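Local coordinates for tetratricopeptide TPR_2 repeat protein (Thermobaculum terrenum, PDB 5DJS) that is of unknown function but joins tetratricopeptide repeats to a GT-B-type glycosyl transferase family 41 fold, with uridine-5'-diphosphate bound in the model, at residues M379-L382 and E383-V387; V461-T464 and Q465-I469; E105-P108 and D109-R112; R203-A206 and L207-R210; L137-A140 and R141-D145. The protein carries 1 engineered substitution. All blocks are in the same frame, centred on the assembly; numbering follows the deposited sequence.

All five contacts are local, formed by residues close together in the chain. Contacts 1, 2 and 4 lie at helix ends in the two parallel-sheet halves of the protein. Contact 1 is a C-terminal Schellman ending, while contacts 2 and 4 are N-terminal caps by Thr-464 and Asp-205. Contact 3 is a surface link between helices 93-106 and 111-120, held by a cation-pi pair. Contact 5 lies near the end of helix 129-143 and combines salt bridges with buried Trp-139. Contacts 3 and 5 touch, with a probable hydrogen bond from Trp-139 NE1 to His-111 O. Contacts 1, 2, 4 and 5 are partly buried.

Contact 1 of 5, residues M379-L382 and E383-V387; sequences MRAL and EGRGV
Glu-383 N bonds to Met-379 O at 3.0 Å, and Gly-384 N bonds to Arg-380 O at 3.0 Å. Both bonds continue the backbone pattern of helix 372-383. The chain then leaves the helix through a Schellman motif. Gly-386, with a positive phi of 83°, is its C-prime residue. Val-387 N returns to Leu-382 O at 3.3 Å, and Gly-386 N bonds to Glu-383 O across a type I turn. Leu-382 O also accepts from Arg-385 N at 2.9 Å. Arg-385 N and Val-387 N reach Leu-382 O from opposite faces of its carbonyl plane.

One bond involves a side chain. Arg-385 NH1 meets Ala-381 O at 2.9 Å from above the carbonyl plane, and the oxygen lies close to the guanidinium plane. The NE of Arg-385 forms a salt bridge with Asp-348, so the guanidinium has partners on two helices.

The apolar part is small. Leu-382 and Val-387 lie side by side, with Leu-382 CD2 3.8 Å from Val-387 CG1. Both pack on helix 344-356, Leu-382 on Leu-354 and Val-387 on Ala-351. Leu-382 also touches Leu-392 of strand 392-395.

Contact 2 of 5, residues V461-T464 and Q465-I469; sequences VSRT and QEEYI
Thr-464 is the N-cap of helix 465-477, and its side chain accepts a capping bond from Glu-467 N. The cap lies where strand 461-462 passes into that helix. This strand is an outermost one of a six-stranded parallel sheet with the strand order 3-2-1-4-5-6, as in the Rossmann-like halves of a GT-B fold.

Thr-464 OG1 lies 3.2 Å from Glu-467 N. The hydroxyl sits between the backbone N and the carbonyl carbon of its own residue (chi1 61°), which turns it toward the first helical turn. Thr-464 O accepts from Tyr-468 N at 2.9 Å and so adds a backbone bond to the same turn.

Glu-467 reaches back along the loop. With chi1 at -174° its chain runs out straight toward Arg-463. The Arg-463 and Glu-467 side chains lie side by side, their flat ends only 6° apart in plane. Their charges are near each other but too far apart for a salt bridge, with Arg-463 NE 4.4 Å from Glu-467 OE2.

Ser-462 packs against the helix on Tyr-468. Its OG bonds to Thr-437 O of the adjacent strand, and Tyr-468 OH bonds to Asp-415 O and Trp-350 NE1. Ser-462 CB lies 3.8 Å from Glu-467 CG. Arg-463 N makes a weak bond to Glu-467 OE1 at 3.4 Å.

Contact 3 of 5, residues E105-P108 and D109-R112; sequences ELRP and DYHR
Arg-107 lies over one face of the Tyr-110 ring, and this is the tight part of the contact. It is a cation-pi pair. Arg-107 CZ is 4.7 Å from the centre of the Tyr-110 ring and 15° off the ring normal. The guanidinium is not stacked flat, since its plane stands at 72° to the ring. Arg-107 NE comes nearest, 3.5 Å from Tyr-110 CD2, toward the rim. The arginine chain bends at chi2 and chi3, which brings Arg-107 CD over the start of the tyrosine side chain, 3.8 Å from Tyr-110 CB. Arg-107 O also lies 3.2 Å from Tyr-110 CB.

The Asp-109 side is looser and exposed. Asp-109 OD1 meets only the aliphatic part of the arginine, 3.5 Å from Arg-107 CG. The charged ends stay apart, with Arg-107 NE 5.3 Å from Asp-109 OD1. Pro-108, also exposed, lies near the end of the tetratricopeptide repeat range 77-110, where these repeats commonly have a proline.

The link joins helix 93-106 to helix 111-120, with Tyr-110 at the N-cap position of the latter. Arg-107 touches Ala-77 and Tyr-110 touches Ser-78 on helix 77-89. The Tyr-110 ring also meets that of Tyr-81.

Contact 4 of 5, residues R203-A206 and L207-R210; sequences RSDA and LTDR
Asp-209 N bonds to Asp-205 O at 3.2 Å, and Arg-210 N bonds to Ala-206 O at 3.1 Å, which sets up the first turn of helix 206-214. Asp-205 precedes the helix at its N-cap position. With chi1 at 61°, the Asp-205 carboxylate folds back over the helix start. Asp-205 OD1 accepts from Thr-208 N at 3.3 Å, met nearly end-on along the C-O bond. A weak bond from Leu-207 N to the same Asp-205 OD1 measures 3.0 Å. The other oxygen, OD2, accepts from Cys-174 N, which ties the cap to a neighbouring loop.

A second polar cluster forms round the Thr-208 hydroxyl. Ser-204 OG and Thr-208 OG1 are hydrogen-bonded at 2.6 Å. Thr-208 OG1 also lies 2.9 Å from Asp-205 O, a bond that is not settled. Arg-212 binds both Ser-204 OG and, in a salt bridge, Asp-209 OD1. The Thr-208 methyl packs against the cap, with Thr-208 CG2 3.6 Å from Asp-205 OD1.

On helix 176-187, Glu-182 pairs with Arg-210 NH1 and Tyr-179 packs against buried Leu-207. The Leu-207 side chain is about 10 Å from the bound uridine-5'-diphosphate. The arrangement is an aspartate N-cap on the helix that follows strand 193-199, at the edge of a Rossmann-like parallel sheet.

Contact 5 of 5, residues L137-A140 and R141-D145; sequences LDWA and RRYAD
Asp-138 is gripped by two arginines one turn further along helix 129-143, and they meet its carboxylate at different tilts. Arg-142 NE bonds to Asp-138 OD1 at 2.7 Å on the syn side of the oxygen, with the two flat groups 46° apart. Arg-142 NH2 adds a weak bond to the same oxygen. Arg-141 stands almost upright to the carboxylate, its guanidinium plane turned by 89°. It makes two weak bonds, from Arg-141 NH1 and NH2 to Asp-138 OD2 at 3.3 and 3.4 Å. Arg-141 is bent at chi3, and this curls its end back over the Asp-138 carbonyl.

The result is an i, i+3, i+4 salt-bridge network along one side of the helix. A different side carries the aromatics. The edge of Tyr-143 points at the face of the Trp-139 five-membered ring, a T-shaped pair with planes at 70° and centroids 5.4 Å apart. Trp-139 CD1 is 3.7 Å from Tyr-143 CD2. Trp-139 is buried and also touches Leu-253 of helix 253-257. Ala-140 O accepts from Ala-144 N at 2.8 Å and from Asp-145 N at 2.9 Å. Asp-145 OD1 in turn accepts from Arg-277 N.

Contact 1 of 5, residues M379-L382 and E383-V387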
loop_
_atom_site.group_PDB
_atom_site.type_symbol
_atom_site.label_atom_id
_atom_site.label_comp_id
_atom_site.label_asym_id
_atom_site.label_seq_id
_atom_site.Cartn_x
_atom_site.Cartn_y
_atom_site.Cartn_z
ATOM N N MET A 379 5.026 15.128 -18.373
ATOM C CA MET A 379 5.556 16.418 -18.854
ATOM C C MET A 379 4.504 17.208 -19.625
ATOM O O MET A 379 4.313 18.400 -19.378
ATOM C CB MET A 379 6.785 16.216 -19.753
ATOM C CG MET A 379 8.035 15.754 -19.020
ATOM S SD MET A 379 9.371 15.361 -20.176
ATOM C CE MET A 379 9.832 16.997 -20.696
ATOM N N ARG A 380 3.820 16.542 -20.550
ATOM C CA ARG A 380 2.760 17.193 -21.319
ATOM C C ARG A 380 1.593 17.628 -20.440
ATOM O O ARG A 380 1.016 18.694 -20.663
ATOM C CB ARG A 380 2.246 16.306 -22.462
ATOM C CG ARG A 380 1.302 17.054 -23.407
ATOM C CD ARG A 380 1.126 16.395 -24.771
ATOM N NE ARG A 380 0.042 15.407 -24.780
ATOM C CZ ARG A 380 -1.269 15.685 -24.801
ATOM N NH1 ARG A 380 -1.721 16.946 -24.799
ATOM N NH2 ARG A 380 -2.149 14.686 -24.810
ATOM N N ALA A 381 1.243 16.807 -19.457
ATOM C CA ALA A 381 0.178 17.150 -18.518
ATOM C C ALA A 381 0.474 18.469 -17.808
ATOM O O ALA A 381 -0.429 19.292 -17.628
ATOM C CB ALA A 381 -0.032 16.030 -17.507
ATOM N N LEU A 382 1.737 18.682 -17.431
ATOM C CA LEU A 382 2.134 19.952 -16.813
ATOM C C LEU A 382 2.159 21.137 -17.786
ATOM O O LEU A 382 1.665 22.217 -17.429
ATOM C CB LEU A 382 3.465 19.836 -16.050
ATOM C CG LEU A 382 3.266 19.680 -14.531
ATOM C CD1 LEU A 382 3.228 18.222 -14.105
ATOM C CD2 LEU A 382 4.354 20.420 -13.785
ATOM N N GLU A 383 2.695 20.942 -18.998
ATOM C CA GLU A 383 2.696 22.014 -20.025
ATOM C C GLU A 383 1.285 22.515 -20.335
ATOM O O GLU A 383 1.074 23.723 -20.475
ATOM C CB GLU A 383 3.419 21.595 -21.318
ATOM C CG GLU A 383 4.903 21.286 -21.136
ATOM C CD GLU A 383 5.796 21.764 -22.286
ATOM O OE1 GLU A 383 6.902 22.298 -21.994
ATOM O OE2 GLU A 383 5.404 21.607 -23.471
ATOM N N GLY A 384 0.325 21.592 -20.396
ATOM C CA GLY A 384 -1.093 21.934 -20.535
ATOM C C GLY A 384 -1.655 22.828 -19.439
ATOM O O GLY A 384 -2.651 23.509 -19.663
ATOM N N ARG A 385 -1.033 22.807 -18.256
ATOM C CA ARG A 385 -1.346 23.730 -17.148
ATOM C C ARG A 385 -0.398 24.950 -17.074
ATOM O O ARG A 385 -0.322 25.608 -16.029
ATOM C CB ARG A 385 -1.310 22.966 -15.813
ATOM C CG ARG A 385 -2.276 21.796 -15.748
ATOM C CD ARG A 385 -1.942 20.858 -14.607
ATOM N NE ARG A 385 -3.056 19.954 -14.317
ATOM C CZ ARG A 385 -3.321 18.803 -14.944
ATOM N NH1 ARG A 385 -2.546 18.339 -15.922
ATOM N NH2 ARG A 385 -4.385 18.095 -14.571
ATOM N N GLY A 386 0.308 25.248 -18.174
ATOM C CA GLY A 386 1.134 26.454 -18.307
ATOM C C GLY A 386 2.539 26.403 -17.715
ATOM O O GLY A 386 3.170 27.447 -17.539
ATOM N N VAL A 387 3.039 25.205 -17.429
ATOM C CA VAL A 387 4.304 25.025 -16.721
ATOM C C VAL A 387 5.276 24.321 -17.658
ATOM O O VAL A 387 4.971 23.243 -18.155
ATOM C CB VAL A 387 4.114 24.165 -15.447
ATOM C CG1 VAL A 387 5.453 23.869 -14.770
ATOM C CG2 VAL A 387 3.160 24.854 -14.473
#

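Contact 2 of 5, residues V461-T464 and Q465-I469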
loop_
_atom_site.group_PDB
_atom_site.type_symbol
_atom_site.label_atom_id
_atom_site.label_comp_id
_atom_site.label_asym_id
_atom_site.label_seq_id
_atom_site.Cartn_x
_atom_site.Cartn_y
_atom_site.Cartn_z
ATOM N N VAL A 461 -0.157 21.388 7.523
ATOM C CA VAL A 461 -1.382 20.628 7.262
ATOM C C VAL A 461 -2.497 21.575 6.805
ATOM O O VAL A 461 -3.087 22.288 7.612
ATOM C CB VAL A 461 -1.817 19.837 8.526
ATOM C CG1 VAL A 461 -3.122 19.098 8.293
ATOM C CG2 VAL A 461 -0.719 18.860 8.947
ATOM N N SER A 462 -2.796 21.560 5.511
ATOM C CA SER A 462 -3.872 22.380 4.964
ATOM C C SER A 462 -5.206 21.666 5.099
ATOM O O SER A 462 -5.256 20.448 5.075
ATOM C CB SER A 462 -3.603 22.698 3.498
ATOM O OG SER A 462 -3.375 21.516 2.759
ATOM N N ARG A 463 -6.269 22.441 5.272
ATOM C CA ARG A 463 -7.644 21.939 5.259
ATOM C C ARG A 463 -8.347 22.269 3.929
ATOM O O ARG A 463 -9.463 21.807 3.708
ATOM C CB ARG A 463 -8.454 22.531 6.429
ATOM C CG ARG A 463 -7.782 22.457 7.805
ATOM C CD ARG A 463 -7.807 23.811 8.514
ATOM N NE ARG A 463 -6.851 23.881 9.626
ATOM C CZ ARG A 463 -7.103 23.582 10.906
ATOM N NH1 ARG A 463 -8.309 23.175 11.314
ATOM N NH2 ARG A 463 -6.123 23.690 11.806
ATOM N N THR A 464 -7.720 23.088 3.076
ATOM C CA THR A 464 -8.228 23.400 1.729
ATOM C C THR A 464 -7.103 23.403 0.707
ATOM O O THR A 464 -5.929 23.534 1.043
ATOM C CB THR A 464 -8.902 24.780 1.656
ATOM O OG1 THR A 464 -7.949 25.793 1.987
ATOM C CG2 THR A 464 -10.083 24.871 2.605
ATOM N N GLN A 465 -7.484 23.274 -0.553
ATOM C CA GLN A 465 -6.512 23.176 -1.638
ATOM C C GLN A 465 -5.754 24.476 -1.847
ATOM O O GLN A 465 -4.575 24.446 -2.188
ATOM C CB GLN A 465 -7.190 22.736 -2.942
ATOM C CG GLN A 465 -7.720 21.307 -2.906
ATOM C CD GLN A 465 -8.202 20.803 -4.257
ATOM O OE1 GLN A 465 -8.127 21.507 -5.265
ATOM N NE2 GLN A 465 -8.704 19.571 -4.281
ATOM N N GLU A 466 -6.411 25.615 -1.642
ATOM C CA GLU A 466 -5.720 26.895 -1.790
ATOM C C GLU A 466 -4.798 27.155 -0.585
ATOM O O GLU A 466 -3.782 27.837 -0.723
ATOM C CB GLU A 466 -6.710 28.042 -2.084
ATOM C CG GLU A 466 -7.197 28.849 -0.888
ATOM C CD GLU A 466 -8.390 29.737 -1.207
ATOM O OE1 GLU A 466 -8.759 30.564 -0.345
ATOM O OE2 GLU A 466 -8.965 29.611 -2.312
ATOM N N GLU A 467 -5.144 26.598 0.580
ATOM C CA GLU A 467 -4.263 26.631 1.756
ATOM C C GLU A 467 -3.035 25.735 1.560
ATOM O O GLU A 467 -1.954 26.037 2.069
ATOM C CB GLU A 467 -5.037 26.230 3.023
ATOM C CG GLU A 467 -4.254 26.378 4.328
ATOM C CD GLU A 467 -5.074 26.079 5.580
ATOM O OE1 GLU A 467 -6.292 25.791 5.476
ATOM O OE2 GLU A 467 -4.488 26.139 6.685
ATOM N N TYR A 468 -3.219 24.624 0.846
ATOM C CA TYR A 468 -2.118 23.728 0.456
ATOM C C TYR A 468 -1.066 24.508 -0.316
ATOM O O TYR A 468 0.117 24.427 0.004
ATOM C CB TYR A 468 -2.660 22.573 -0.398
ATOM C CG TYR A 468 -1.663 21.537 -0.901
ATOM C CD1 TYR A 468 -0.848 21.784 -2.012
ATOM C CD2 TYR A 468 -1.595 20.272 -0.318
ATOM C CE1 TYR A 468 0.026 20.815 -2.490
ATOM C CE2 TYR A 468 -0.718 19.301 -0.790
ATOM C CZ TYR A 468 0.085 19.574 -1.872
ATOM O OH TYR A 468 0.948 18.612 -2.323
ATOM N N ILE A 469 -1.519 25.270 -1.314
ATOM C CA ILE A 469 -0.644 26.104 -2.151
ATOM C C ILE A 469 0.114 27.119 -1.282
ATOM O O ILE A 469 1.345 27.186 -1.345
ATOM C CB ILE A 469 -1.442 26.845 -3.260
ATOM C CG1 ILE A 469 -2.018 25.847 -4.278
ATOM C CG2 ILE A 469 -0.560 27.841 -4.005
ATOM C CD1 ILE A 469 -3.147 26.398 -5.129
#

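Contact 3 of 5, residues E105-P108 and D109-R112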
loop_
_atom_site.group_PDB
_atom_site.type_symbol
_atom_site.label_atom_id
_atom_site.label_comp_id
_atom_site.label_asym_id
_atom_site.label_seq_id
_atom_site.Cartn_x
_atom_site.Cartn_y
_atom_site.Cartn_z
ATOM N N GLU A 105 -17.927 -6.996 -15.887
ATOM C CA GLU A 105 -19.017 -7.231 -16.820
ATOM C C GLU A 105 -18.909 -8.629 -17.440
ATOM O O GLU A 105 -19.906 -9.327 -17.560
ATOM C CB GLU A 105 -19.051 -6.138 -17.888
ATOM C CG GLU A 105 -19.539 -4.799 -17.338
ATOM C CD GLU A 105 -19.346 -3.627 -18.285
ATOM O OE1 GLU A 105 -18.364 -3.584 -19.059
ATOM O OE2 GLU A 105 -20.190 -2.717 -18.231
ATOM N N LEU A 106 -17.688 -9.043 -17.775
ATOM C CA LEU A 106 -17.434 -10.339 -18.418
ATOM C C LEU A 106 -17.453 -11.529 -17.454
ATOM O O LEU A 106 -17.722 -12.656 -17.860
ATOM C CB LEU A 106 -16.093 -10.308 -19.163
ATOM C CG LEU A 106 -16.078 -9.497 -20.473
ATOM C CD1 LEU A 106 -14.659 -9.182 -20.928
ATOM C CD2 LEU A 106 -16.822 -10.242 -21.577
ATOM N N ARG A 107 -17.125 -11.285 -16.190
ATOM C CA ARG A 107 -17.105 -12.323 -15.184
ATOM C C ARG A 107 -17.592 -11.661 -13.908
ATOM O O ARG A 107 -16.795 -11.140 -13.134
ATOM C CB ARG A 107 -15.688 -12.885 -15.041
ATOM C CG ARG A 107 -15.603 -14.194 -14.265
ATOM C CD ARG A 107 -14.329 -14.321 -13.432
ATOM N NE ARG A 107 -13.104 -14.321 -14.242
ATOM C CZ ARG A 107 -12.434 -15.398 -14.665
ATOM N NH1 ARG A 107 -12.843 -16.637 -14.372
ATOM N NH2 ARG A 107 -11.336 -15.238 -15.406
ATOM N N PRO A 108 -18.922 -11.630 -13.699
ATOM C CA PRO A 108 -19.456 -10.934 -12.516
ATOM C C PRO A 108 -19.015 -11.468 -11.164
ATOM O O PRO A 108 -19.090 -10.725 -10.199
ATOM C CB PRO A 108 -20.970 -11.074 -12.681
ATOM C CG PRO A 108 -21.160 -11.181 -14.152
ATOM C CD PRO A 108 -20.003 -12.018 -14.621
ATOM N N ASP A 109 -18.565 -12.725 -11.096
ATOM C CA ASP A 109 -18.040 -13.304 -9.854
ATOM C C ASP A 109 -16.497 -13.286 -9.787
ATOM O O ASP A 109 -15.866 -14.267 -9.391
ATOM C CB ASP A 109 -18.640 -14.704 -9.583
ATOM C CG ASP A 109 -18.154 -15.784 -10.551
ATOM O OD1 ASP A 109 -17.599 -15.473 -11.628
ATOM O OD2 ASP A 109 -18.345 -16.969 -10.214
ATOM N N TYR A 110 -15.911 -12.145 -10.148
ATOM C CA TYR A 110 -14.462 -11.954 -10.173
ATOM C C TYR A 110 -14.088 -11.187 -8.901
ATOM O O TYR A 110 -14.017 -9.955 -8.919
ATOM C CB TYR A 110 -14.064 -11.151 -11.430
ATOM C CG TYR A 110 -12.637 -11.314 -11.940
ATOM C CD1 TYR A 110 -11.580 -11.710 -11.105
ATOM C CD2 TYR A 110 -12.333 -11.019 -13.265
ATOM C CE1 TYR A 110 -10.286 -11.838 -11.589
ATOM C CE2 TYR A 110 -11.040 -11.150 -13.757
ATOM C CZ TYR A 110 -10.021 -11.556 -12.918
ATOM O OH TYR A 110 -8.739 -11.683 -13.421
ATOM N N HIS A 111 -13.841 -11.909 -7.804
ATOM C CA HIS A 111 -13.538 -11.266 -6.518
ATOM C C HIS A 111 -12.256 -10.397 -6.492
ATOM O O HIS A 111 -12.201 -9.427 -5.738
ATOM C CB HIS A 111 -13.570 -12.271 -5.339
ATOM C CG HIS A 111 -12.527 -13.349 -5.393
ATOM N ND1 HIS A 111 -12.824 -14.669 -5.145
ATOM C CD2 HIS A 111 -11.197 -13.310 -5.647
ATOM C CE1 HIS A 111 -11.729 -15.398 -5.251
ATOM N NE2 HIS A 111 -10.727 -14.597 -5.561
ATOM N N ARG A 112 -11.249 -10.723 -7.309
ATOM C CA ARG A 112 -9.990 -9.951 -7.335
ATOM C C ARG A 112 -10.161 -8.639 -8.091
ATOM O O ARG A 112 -9.597 -7.626 -7.700
ATOM C CB ARG A 112 -8.825 -10.762 -7.920
ATOM C CG ARG A 112 -8.062 -11.578 -6.885
ATOM C CD ARG A 112 -6.837 -12.262 -7.474
ATOM N NE ARG A 112 -5.793 -11.300 -7.852
ATOM C CZ ARG A 112 -4.664 -11.596 -8.506
ATOM N NH1 ARG A 112 -4.389 -12.846 -8.883
ATOM N NH2 ARG A 112 -3.797 -10.625 -8.794
#

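Contact 4 of 5, residues R203-A206 and L207-R210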
loop_
_atom_site.group_PDB
_atom_site.type_symbol
_atom_site.label_atom_id
_atom_site.label_comp_id
_atom_site.label_asym_id
_atom_site.label_seq_id
_atom_site.Cartn_x
_atom_site.Cartn_y
_atom_site.Cartn_z
ATOM N N ARG A 203 8.267 -14.829 -2.048
ATOM C CA ARG A 203 9.448 -13.960 -2.031
ATOM C C ARG A 203 10.004 -13.827 -0.609
ATOM O O ARG A 203 9.303 -13.394 0.312
ATOM C CB ARG A 203 9.135 -12.572 -2.598
ATOM C CG ARG A 203 9.109 -12.514 -4.109
ATOM C CD ARG A 203 8.520 -11.206 -4.593
ATOM N NE ARG A 203 7.069 -11.150 -4.382
ATOM C CZ ARG A 203 6.256 -10.213 -4.876
ATOM N NH1 ARG A 203 6.729 -9.219 -5.629
ATOM N NH2 ARG A 203 4.949 -10.266 -4.619
ATOM N N SER A 204 11.264 -14.225 -0.453
ATOM C CA SER A 204 11.944 -14.230 0.835
ATOM C C SER A 204 13.311 -13.560 0.680
ATOM O O SER A 204 14.273 -14.180 0.202
ATOM C CB SER A 204 12.079 -15.668 1.343
ATOM O OG SER A 204 12.668 -15.726 2.630
ATOM N N ASP A 205 13.365 -12.278 1.046
ATOM C CA ASP A 205 14.595 -11.470 1.016
ATOM C C ASP A 205 15.192 -11.294 2.423
ATOM O O ASP A 205 14.694 -11.869 3.382
ATOM C CB ASP A 205 14.320 -10.116 0.328
ATOM C CG ASP A 205 13.266 -9.261 1.048
ATOM O OD1 ASP A 205 13.072 -9.394 2.275
ATOM O OD2 ASP A 205 12.637 -8.423 0.365
ATOM N N ALA A 206 16.258 -10.509 2.542
ATOM C CA ALA A 206 16.894 -10.232 3.843
ATOM C C ALA A 206 15.923 -9.837 4.977
ATOM O O ALA A 206 16.125 -10.237 6.123
ATOM C CB ALA A 206 17.965 -9.156 3.683
ATOM N N LEU A 207 14.890 -9.052 4.666
ATOM C CA LEU A 207 13.928 -8.613 5.689
ATOM C C LEU A 207 13.021 -9.763 6.173
ATOM O O LEU A 207 12.678 -9.820 7.356
ATOM C CB LEU A 207 13.088 -7.433 5.182
ATOM C CG LEU A 207 12.026 -6.840 6.118
ATOM C CD1 LEU A 207 12.512 -6.653 7.541
ATOM C CD2 LEU A 207 11.553 -5.488 5.613
ATOM N N THR A 208 12.645 -10.679 5.275
ATOM C CA THR A 208 11.817 -11.829 5.667
ATOM C C THR A 208 12.624 -12.737 6.598
ATOM O O THR A 208 12.093 -13.246 7.583
ATOM C CB THR A 208 11.249 -12.651 4.471
ATOM O OG1 THR A 208 12.272 -13.459 3.885
ATOM C CG2 THR A 208 10.678 -11.761 3.419
ATOM N N ASP A 209 13.906 -12.915 6.281
ATOM C CA ASP A 209 14.839 -13.644 7.148
ATOM C C ASP A 209 14.882 -13.031 8.548
ATOM O O ASP A 209 14.861 -13.766 9.548
ATOM C CB ASP A 209 16.253 -13.695 6.549
ATOM C CG ASP A 209 16.322 -14.471 5.228
ATOM O OD1 ASP A 209 15.373 -15.212 4.886
ATOM O OD2 ASP A 209 17.343 -14.334 4.525
ATOM N N ARG A 210 14.913 -11.701 8.616
ATOM C CA ARG A 210 14.844 -10.998 9.906
ATOM C C ARG A 210 13.489 -11.191 10.610
ATOM O O ARG A 210 13.449 -11.480 11.811
ATOM C CB ARG A 210 15.191 -9.502 9.759
ATOM C CG ARG A 210 16.691 -9.217 9.832
ATOM C CD ARG A 210 17.030 -7.733 9.703
ATOM N NE ARG A 210 17.244 -7.326 8.304
ATOM C CZ ARG A 210 16.647 -6.315 7.664
ATOM N NH1 ARG A 210 15.757 -5.512 8.256
ATOM N NH2 ARG A 210 16.966 -6.091 6.393
#

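Contact 5 of 5, residues L137-A140 and R141-D145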
loop_
_atom_site.group_PDB
_atom_site.type_symbol
_atom_site.label_atom_id
_atom_site.label_comp_id
_atom_site.label_asym_id
_atom_site.label_seq_id
_atom_site.Cartn_x
_atom_site.Cartn_y
_atom_site.Cartn_z
ATOM N N LEU A 137 -18.958 -3.235 0.810
ATOM C CA LEU A 137 -20.040 -4.046 1.336
ATOM C C LEU A 137 -20.511 -5.065 0.304
ATOM O O LEU A 137 -20.663 -6.245 0.622
ATOM C CB LEU A 137 -21.221 -3.161 1.733
ATOM C CG LEU A 137 -21.062 -2.252 2.941
ATOM C CD1 LEU A 137 -22.255 -1.321 3.058
ATOM C CD2 LEU A 137 -20.892 -3.055 4.216
ATOM N N ASP A 138 -20.732 -4.600 -0.927
ATOM C CA ASP A 138 -21.169 -5.475 -2.030
ATOM C C ASP A 138 -20.231 -6.659 -2.176
ATOM O O ASP A 138 -20.683 -7.776 -2.274
ATOM C CB ASP A 138 -21.259 -4.708 -3.360
ATOM C CG ASP A 138 -22.196 -5.374 -4.368
ATOM O OD1 ASP A 138 -21.739 -6.207 -5.176
ATOM O OD2 ASP A 138 -23.395 -5.033 -4.374
ATOM N N TRP A 139 -18.927 -6.393 -2.149
ATOM C CA TRP A 139 -17.894 -7.430 -2.208
ATOM C C TRP A 139 -18.048 -8.428 -1.076
ATOM O O TRP A 139 -18.093 -9.635 -1.308
ATOM C CB TRP A 139 -16.506 -6.778 -2.122
ATOM C CG TRP A 139 -15.335 -7.699 -2.167
ATOM C CD1 TRP A 139 -14.706 -8.168 -3.268
ATOM C CD2 TRP A 139 -14.624 -8.214 -1.049
ATOM N NE1 TRP A 139 -13.635 -8.959 -2.920
ATOM C CE2 TRP A 139 -13.567 -9.008 -1.554
ATOM C CE3 TRP A 139 -14.777 -8.087 0.340
ATOM C CZ2 TRP A 139 -12.667 -9.674 -0.721
ATOM C CZ3 TRP A 139 -13.865 -8.747 1.175
ATOM C CH2 TRP A 139 -12.833 -9.533 0.639
ATOM N N ALA A 140 -18.116 -7.897 0.142
ATOM C CA ALA A 140 -18.172 -8.699 1.363
ATOM C C ALA A 140 -19.367 -9.614 1.341
ATOM O O ALA A 140 -19.239 -10.818 1.581
ATOM C CB ALA A 140 -18.240 -7.795 2.588
ATOM N N ARG A 141 -20.524 -9.035 1.047
ATOM C CA ARG A 141 -21.778 -9.794 0.944
ATOM C C ARG A 141 -21.660 -10.976 -0.023
ATOM O O ARG A 141 -22.179 -12.047 0.254
ATOM C CB ARG A 141 -22.922 -8.871 0.515
ATOM C CG ARG A 141 -24.309 -9.368 0.883
ATOM C CD ARG A 141 -25.393 -8.644 0.096
ATOM N NE ARG A 141 -25.160 -8.750 -1.358
ATOM C CZ ARG A 141 -24.924 -7.737 -2.202
ATOM N NH1 ARG A 141 -24.915 -6.464 -1.798
ATOM N NH2 ARG A 141 -24.706 -8.005 -3.487
ATOM N N ARG A 142 -20.964 -10.771 -1.136
ATOM C CA ARG A 142 -20.805 -11.798 -2.159
ATOM C C ARG A 142 -19.846 -12.907 -1.750
ATOM O O ARG A 142 -20.164 -14.079 -1.937
ATOM C CB ARG A 142 -20.321 -11.179 -3.478
ATOM C CG ARG A 142 -21.386 -10.369 -4.196
ATOM C CD ARG A 142 -20.860 -9.749 -5.480
ATOM N NE ARG A 142 -21.801 -8.749 -5.970
ATOM C CZ ARG A 142 -22.953 -9.004 -6.593
ATOM N NH1 ARG A 142 -23.343 -10.252 -6.844
ATOM N NH2 ARG A 142 -23.727 -7.986 -6.977
ATOM N N TYR A 143 -18.678 -12.534 -1.212
ATOM C CA TYR A 143 -17.541 -13.463 -1.064
ATOM C C TYR A 143 -17.079 -13.780 0.361
ATOM O O TYR A 143 -16.340 -14.746 0.563
ATOM C CB TYR A 143 -16.353 -12.943 -1.885
ATOM C CG TYR A 143 -16.719 -12.644 -3.318
ATOM C CD1 TYR A 143 -17.274 -13.636 -4.138
ATOM C CD2 TYR A 143 -16.544 -11.369 -3.855
ATOM C CE1 TYR A 143 -17.632 -13.359 -5.455
ATOM C CE2 TYR A 143 -16.898 -11.086 -5.161
ATOM C CZ TYR A 143 -17.439 -12.069 -5.956
ATOM O OH TYR A 143 -17.761 -11.709 -7.236
ATOM N N ALA A 144 -17.516 -12.995 1.342
ATOM C CA ALA A 144 -16.969 -13.074 2.699
ATOM C C ALA A 144 -18.023 -13.433 3.733
ATOM O O ALA A 144 -17.885 -14.434 4.428
ATOM C CB ALA A 144 -16.313 -11.755 3.065
ATOM N N ASP A 145 -19.064 -12.611 3.837
ATOM C CA ASP A 145 -20.104 -12.785 4.864
ATOM C C ASP A 145 -20.864 -14.129 4.836
ATOM O O ASP A 145 -21.267 -14.614 5.890
ATOM C CB ASP A 145 -21.090 -11.607 4.839
ATOM C CG ASP A 145 -20.450 -10.281 5.279
ATOM O OD1 ASP A 145 -19.237 -10.253 5.625
ATOM O OD2 ASP A 145 -21.169 -9.258 5.278
#